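Local coordinates for regulator of nonsense transcripts 2 (Homo sapiens, PDB 4CEM), which takes part in nonsense-mediated mRNA decay as the factor UPF2, and is represented here by the first of its three MIF4G domains, at residues L124-V127 against W128-F132; N142-K145 against L146-D149. All coordinates share one frame; numbering follows the deposited sequence.

Contact 1: residues L124-V127 against W128-F132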
ATOM      1  N   LEU A 124       0.054  17.984   5.242  1.00 42.97           N
ATOM      2  CA  LEU A 124      -0.206  16.671   4.619  1.00 41.47           C
ATOM      3  C   LEU A 124      -0.566  15.642   5.684  1.00 41.96           C
ATOM      4  O   LEU A 124      -1.590  14.957   5.585  1.00 42.20           O
ATOM      5  CB  LEU A 124       1.008  16.191   3.811  1.00 41.05           C
ATOM      6  CG  LEU A 124       0.799  14.950   2.932  1.00 40.73           C
ATOM      7  CD1 LEU A 124      -0.145  15.255   1.781  1.00 40.16           C
ATOM      8  CD2 LEU A 124       2.121  14.402   2.402  1.00 40.14           C
ATOM      9  N   LEU A 125       0.273  15.552   6.711  1.00 41.28           N
ATOM     10  CA  LEU A 125       0.023  14.649   7.825  1.00 41.68           C
ATOM     11  C   LEU A 125      -1.339  14.932   8.424  1.00 44.29           C
ATOM     12  O   LEU A 125      -2.178  14.039   8.512  1.00 47.72           O
ATOM     13  CB  LEU A 125       1.096  14.817   8.901  1.00 40.29           C
ATOM     14  CG  LEU A 125       0.919  14.022  10.191  1.00 39.46           C
ATOM     15  CD1 LEU A 125       0.931  12.532   9.897  1.00 37.18           C
ATOM     16  CD2 LEU A 125       2.005  14.403  11.194  1.00 38.36           C
ATOM     17  N   GLN A 126      -1.560  16.181   8.818  1.00 46.03           N
ATOM     18  CA  GLN A 126      -2.784  16.553   9.524  1.00 48.62           C
ATOM     19  C   GLN A 126      -4.024  16.218   8.690  1.00 46.55           C
ATOM     20  O   GLN A 126      -4.979  15.639   9.203  1.00 46.75           O
ATOM     21  CB  GLN A 126      -2.736  18.033   9.923  1.00 51.13           C
ATOM     22  CG  GLN A 126      -3.892  18.495  10.795  1.00 54.93           C
ATOM     23  CD  GLN A 126      -4.897  19.362  10.044  1.00 59.88           C
ATOM     24  OE1 GLN A 126      -6.187  19.102  10.268  1.00 60.58           O
ATOM     25  NE2 GLN A 126      -4.520  20.262   9.281  1.00 63.04           N
ATOM     26  N   VAL A 127      -3.971  16.516   7.397  1.00 46.32           N
ATOM     27  CA  VAL A 127      -5.097  16.246   6.500  1.00 47.84           C
ATOM     28  C   VAL A 127      -5.331  14.755   6.244  1.00 49.89           C
ATOM     29  O   VAL A 127      -6.472  14.345   6.021  1.00 54.48           O
ATOM     30  CB  VAL A 127      -4.941  16.979   5.153  1.00 47.35           C
ATOM     31  CG1 VAL A 127      -6.141  16.711   4.255  1.00 47.19           C
ATOM     32  CG2 VAL A 127      -4.784  18.473   5.384  1.00 45.66           C
ATOM     33  N   TRP A 128      -4.269  13.949   6.259  1.00 49.91           N
ATOM     34  CA  TRP A 128      -4.428  12.489   6.235  1.00 50.64           C
ATOM     35  C   TRP A 128      -5.122  11.983   7.474  1.00 52.15           C
ATOM     36  O   TRP A 128      -5.954  11.077   7.399  1.00 52.05           O
ATOM     37  CB  TRP A 128      -3.082  11.768   6.103  1.00 50.46           C
ATOM     38  CG  TRP A 128      -2.597  11.579   4.686  1.00 48.18           C
ATOM     39  CD1 TRP A 128      -1.434  12.071   4.117  1.00 48.03           C
ATOM     40  CD2 TRP A 128      -3.248  10.824   3.619  1.00 47.42           C
ATOM     41  NE1 TRP A 128      -1.328  11.694   2.807  1.00 47.04           N
ATOM     42  CE2 TRP A 128      -2.379  10.945   2.445  1.00 47.13           C
ATOM     43  CE3 TRP A 128      -4.418  10.096   3.517  1.00 47.27           C
ATOM     44  CZ2 TRP A 128      -2.692  10.350   1.235  1.00 48.48           C
ATOM     45  CZ3 TRP A 128      -4.723   9.497   2.294  1.00 48.76           C
ATOM     46  CH2 TRP A 128      -3.879   9.622   1.178  1.00 48.15           C
ATOM     47  N   LYS A 129      -4.774  12.536   8.634  1.00 52.50           N
ATOM     48  CA  LYS A 129      -5.422  12.122   9.879  1.00 52.82           C
ATOM     49  C   LYS A 129      -6.924  12.418   9.848  1.00 55.00           C
ATOM     50  O   LYS A 129      -7.733  11.536  10.137  1.00 57.14           O
ATOM     51  CB  LYS A 129      -4.775  12.789  11.087  1.00 50.95           C
ATOM     52  CG  LYS A 129      -3.525  12.099  11.592  1.00 50.14           C
ATOM     53  CD  LYS A 129      -2.953  12.873  12.768  1.00 51.66           C
ATOM     54  CE  LYS A 129      -1.619  12.324  13.243  1.00 52.25           C
ATOM     55  NZ  LYS A 129      -0.859  13.370  13.982  1.00 52.31           N
ATOM     56  N   LYS A 130      -7.290  13.647   9.489  1.00 56.71           N
ATOM     57  CA  LYS A 130      -8.703  14.012   9.331  1.00 59.36           C
ATOM     58  C   LYS A 130      -9.385  13.055   8.359  1.00 59.69           C
ATOM     59  O   LYS A 130     -10.492  12.579   8.611  1.00 60.33           O
ATOM     60  CB  LYS A 130      -8.863  15.449   8.808  1.00 62.62           C
ATOM     61  CG  LYS A 130      -8.322  16.548   9.718  1.00 66.48           C
ATOM     62  CD  LYS A 130      -9.154  16.727  10.978  1.00 69.59           C
ATOM     63  CE  LYS A 130      -8.527  17.758  11.907  1.00 72.83           C
ATOM     64  NZ  LYS A 130      -9.163  17.764  13.257  1.00 75.12           N
ATOM     65  N   HIS A 131      -8.715  12.768   7.248  1.00 58.87           N
ATOM     66  CA  HIS A 131      -9.280  11.899   6.222  1.00 60.80           C
ATOM     67  C   HIS A 131      -9.591  10.521   6.753  1.00 61.98           C
ATOM     68  O   HIS A 131     -10.602   9.933   6.380  1.00 62.42           O
ATOM     69  CB  HIS A 131      -8.336  11.828   5.023  1.00 61.26           C
ATOM     70  CG  HIS A 131      -8.847  10.983   3.882  1.00 60.84           C
ATOM     71  ND1 HIS A 131      -9.478  11.509   2.819  1.00 62.37           N
ATOM     72  CD2 HIS A 131      -8.770   9.604   3.654  1.00 62.17           C
ATOM     73  CE1 HIS A 131      -9.798  10.522   1.952  1.00 64.07           C
ATOM     74  NE2 HIS A 131      -9.365   9.356   2.468  1.00 63.72           N
ATOM     75  N   PHE A 132      -8.741   9.990   7.629  1.00 63.37           N
ATOM     76  CA  PHE A 132      -9.028   8.701   8.271  1.00 66.04           C
ATOM     77  C   PHE A 132     -10.046   8.835   9.403  1.00 68.49           C
ATOM     78  O   PHE A 132     -10.561   7.829   9.882  1.00 70.85           O
ATOM     79  CB  PHE A 132      -7.746   8.019   8.779  1.00 65.36           C
ATOM     80  CG  PHE A 132      -6.810   7.597   7.681  1.00 64.25           C
ATOM     81  CD1 PHE A 132      -7.246   6.764   6.661  1.00 65.88           C
ATOM     82  CD2 PHE A 132      -5.492   8.034   7.665  1.00 64.18           C
ATOM     83  CE1 PHE A 132      -6.388   6.379   5.644  1.00 64.24           C
ATOM     84  CE2 PHE A 132      -4.630   7.654   6.653  1.00 61.82           C
ATOM     85  CZ  PHE A 132      -5.078   6.824   5.641  1.00 62.59           C
TER
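L124 opens the contact by lying alongside W128, one turn further down helix 120-137. Both side chains point the same way, and L124 CG rests 3.8 Å from CD1 of the W128 indole. The leucine's CG stands opposite the backbone N (chi1 -171°), which carries the branch forward along the helix to the five-membered part of the ring, where CD1 of L124 approaches NE1 of W128. The carbonyl of L124 takes the amide of W128, with L124 O to W128 N at 2.9 Å, and the same oxygen also lies close to the indole CD1.

At L125 the carbonyl accepts the amide of K129 at 3.0 Å from O to N. The side chains meet more loosely: the tip of the extended K129 chain reaches L125 CD2, NZ to CD2 4.1 Å.

Q126 sits on the exposed flank. Its carbonyl binds K130 N in a nearly straight bond, 172° at the hydrogen, with the donor in the carbonyl plane. The two side chains leave the helix on that flank and cross. K130 is bent at chi2 (-70°), and its CE and CG lie near the atom modelled as Q126 OE1, though which end of this amide is the oxygen is doubtful.

V127 contributes mainly backbone: its O accepts H131 N at 3.0 Å, with the donor standing above the carbonyl plane, and the same oxygen approaches H131 CB.

On the buried side, W128 packs on V94 of helix 86-95, on F162 and on I153 of helix 143-158. K129, on an exposed flank, touches L170 of helix 164-181. This is an amphipathic alpha-helix with successive i to i+4 bonds, its apolar flank turned to neighbouring helices, as expected in the all-helical MIF4G fold.

Contact 2: residues N142-K145 against L146-D149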
ATOM      1  N   ASN A 142     -14.695   2.037   1.187  1.00 88.37           N
ATOM      2  CA  ASN A 142     -14.088   2.216  -0.131  1.00 86.21           C
ATOM      3  C   ASN A 142     -12.654   1.674  -0.096  1.00 87.60           C
ATOM      4  O   ASN A 142     -11.690   2.416   0.113  1.00 89.79           O
ATOM      5  CB  ASN A 142     -14.114   3.684  -0.551  1.00 82.00           C
ATOM      6  CG  ASN A 142     -13.631   3.897  -1.978  1.00 80.99           C
ATOM      7  OD1 ASN A 142     -13.395   2.948  -2.728  1.00 79.12           O
ATOM      8  ND2 ASN A 142     -13.482   5.156  -2.356  1.00 80.82           N
ATOM      9  N   ILE A 143     -12.539   0.364  -0.298  1.00 87.22           N
ATOM     10  CA  ILE A 143     -11.271  -0.356  -0.143  1.00 84.20           C
ATOM     11  C   ILE A 143     -10.243   0.031  -1.211  1.00 80.01           C
ATOM     12  O   ILE A 143      -9.048   0.133  -0.921  1.00 76.46           O
ATOM     13  CB  ILE A 143     -11.514  -1.889  -0.133  1.00 85.53           C
ATOM     14  CG1 ILE A 143     -12.008  -2.323   1.258  1.00 84.17           C
ATOM     15  CG2 ILE A 143     -10.257  -2.653  -0.525  1.00 86.64           C
ATOM     16  CD1 ILE A 143     -12.177  -3.816   1.428  1.00 84.55           C
ATOM     17  N   THR A 144     -10.717   0.261  -2.434  1.00 75.84           N
ATOM     18  CA  THR A 144      -9.858   0.658  -3.545  1.00 73.53           C
ATOM     19  C   THR A 144      -8.967   1.853  -3.181  1.00 72.82           C
ATOM     20  O   THR A 144      -7.766   1.844  -3.455  1.00 71.63           O
ATOM     21  CB  THR A 144     -10.698   1.006  -4.792  1.00 72.94           C
ATOM     22  OG1 THR A 144     -11.681  -0.015  -5.007  1.00 73.38           O
ATOM     23  CG2 THR A 144      -9.824   1.124  -6.029  1.00 69.68           C
ATOM     24  N   LYS A 145      -9.556   2.865  -2.548  1.00 71.19           N
ATOM     25  CA  LYS A 145      -8.815   4.069  -2.149  1.00 68.49           C
ATOM     26  C   LYS A 145      -7.941   3.813  -0.914  1.00 65.67           C
ATOM     27  O   LYS A 145      -6.781   4.240  -0.879  1.00 62.27           O
ATOM     28  CB  LYS A 145      -9.787   5.231  -1.902  1.00 67.67           C
ATOM     29  CG  LYS A 145      -9.162   6.543  -1.435  1.00 66.75           C
ATOM     30  CD  LYS A 145      -8.287   7.196  -2.493  1.00 67.88           C
ATOM     31  CE  LYS A 145      -8.124   8.696  -2.251  1.00 67.42           C
ATOM     32  NZ  LYS A 145      -7.800   9.048  -0.836  1.00 67.52           N
ATOM     33  N   LEU A 146      -8.490   3.128   0.091  1.00 61.33           N
ATOM     34  CA  LEU A 146      -7.706   2.755   1.277  1.00 59.59           C
ATOM     35  C   LEU A 146      -6.471   1.925   0.901  1.00 58.09           C
ATOM     36  O   LEU A 146      -5.425   2.052   1.534  1.00 54.98           O
ATOM     37  CB  LEU A 146      -8.554   1.982   2.294  1.00 58.66           C
ATOM     38  CG  LEU A 146      -7.825   1.457   3.545  1.00 57.93           C
ATOM     39  CD1 LEU A 146      -7.283   2.590   4.415  1.00 57.30           C
ATOM     40  CD2 LEU A 146      -8.748   0.564   4.350  1.00 57.53           C
ATOM     41  N   ARG A 147      -6.587   1.082  -0.123  1.00 57.57           N
ATOM     42  CA  ARG A 147      -5.435   0.306  -0.577  1.00 58.97           C
ATOM     43  C   ARG A 147      -4.297   1.231  -0.983  1.00 57.07           C
ATOM     44  O   ARG A 147      -3.193   1.157  -0.434  1.00 56.09           O
ATOM     45  CB  ARG A 147      -5.795  -0.608  -1.746  1.00 60.68           C
ATOM     46  CG  ARG A 147      -4.667  -1.559  -2.103  1.00 63.10           C
ATOM     47  CD  ARG A 147      -5.106  -2.685  -3.019  1.00 65.19           C
ATOM     48  NE  ARG A 147      -5.004  -2.276  -4.414  1.00 68.66           N
ATOM     49  CZ  ARG A 147      -6.025  -1.960  -5.207  1.00 73.74           C
ATOM     50  NH1 ARG A 147      -7.286  -2.012  -4.780  1.00 75.23           N
ATOM     51  NH2 ARG A 147      -5.776  -1.595  -6.459  1.00 78.04           N
ATOM     52  N   THR A 148      -4.583   2.113  -1.934  1.00 53.89           N
ATOM     53  CA  THR A 148      -3.592   3.059  -2.420  1.00 51.35           C
ATOM     54  C   THR A 148      -3.140   3.988  -1.300  1.00 50.99           C
ATOM     55  O   THR A 148      -1.943   4.224  -1.133  1.00 50.15           O
ATOM     56  CB  THR A 148      -4.139   3.874  -3.601  1.00 49.27           C
ATOM     57  OG1 THR A 148      -4.712   2.984  -4.561  1.00 47.12           O
ATOM     58  CG2 THR A 148      -3.028   4.663  -4.270  1.00 49.32           C
ATOM     59  N   ASP A 149      -4.095   4.498  -0.527  1.00 48.60           N
ATOM     60  CA  ASP A 149      -3.779   5.403   0.576  1.00 48.73           C
ATOM     61  C   ASP A 149      -2.715   4.809   1.481  1.00 47.88           C
ATOM     62  O   ASP A 149      -1.737   5.478   1.833  1.00 46.96           O
ATOM     63  CB  ASP A 149      -5.025   5.718   1.419  1.00 51.27           C
ATOM     64  CG  ASP A 149      -5.960   6.721   0.757  1.00 51.69           C
ATOM     65  OD1 ASP A 149      -5.717   7.100  -0.410  1.00 51.69           O
ATOM     66  OD2 ASP A 149      -6.947   7.132   1.416  1.00 53.25           O
TER
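K145 and D149 form an i to i+4 salt bridge on the first turns of helix 143-158, one of the packed helices of the MIF4G domain. K145 has its CG opposite the backbone N (chi1 178°), and further bends at chi2 and chi4 curl the chain round so that the ammonium comes to the carboxylate. The strongest polar partner of K145 NZ is the carbonyl oxygen of V94, on helix 86-95; D149 is its partner within the helix. D149 OD1 receives NZ of K145 on its syn lone pair, the side of the other oxygen, at 2.9 Å; OD2 adds a weaker bond from the same nitrogen. The methylenes follow the acid too, with K145 CD 3.3 Å from D149 OD1. In the backbone, D149 N also donates to K145 O, 2.7 Å away. The charged pair lies where helix 143-158 meets helix 120-137.

After K145, L146 has the most surface buried by the contact. Its amide bonds to the residue just before the helix, L146 N to N142 O, 3.3 Å and almost straight at the hydrogen (174°), while its CB lies by the I143 carbonyl. The leucine side chain also touches H188.

R147 completes the set: R147 N donates to I143 O, 2.8 Å, and its guanidinium, brought back by the bend at chi3, has T144 O over one face, with NH1 3.9 Å from T144 CA. That same carbonyl oxygen, T144 O, is the acceptor of a weak bond from T148 OG1, at 3.4 Å.

Overall arrangement
Contact 1 lies on helix 120-137 and contact 2 on the first turns of helix 143-158, the next helix in the chain, so they come in series, with their centres about 15 Å apart. The two helices touch where the contacts face each other: OD2 of D149 packs against W128 CZ3, 3.4 Å away, and against the H131 ring, and the F132 ring lies against L146. Contact 2 sits nearer the middle of the chain, at about 8 Å from its centre compared with about 16 Å for contact 1. Together they mark one interface between consecutive helices packed side by side in the all-helical MIF4G domain, where W128, H131 and F132 of one helix meet K145, L146 and D149 of the other.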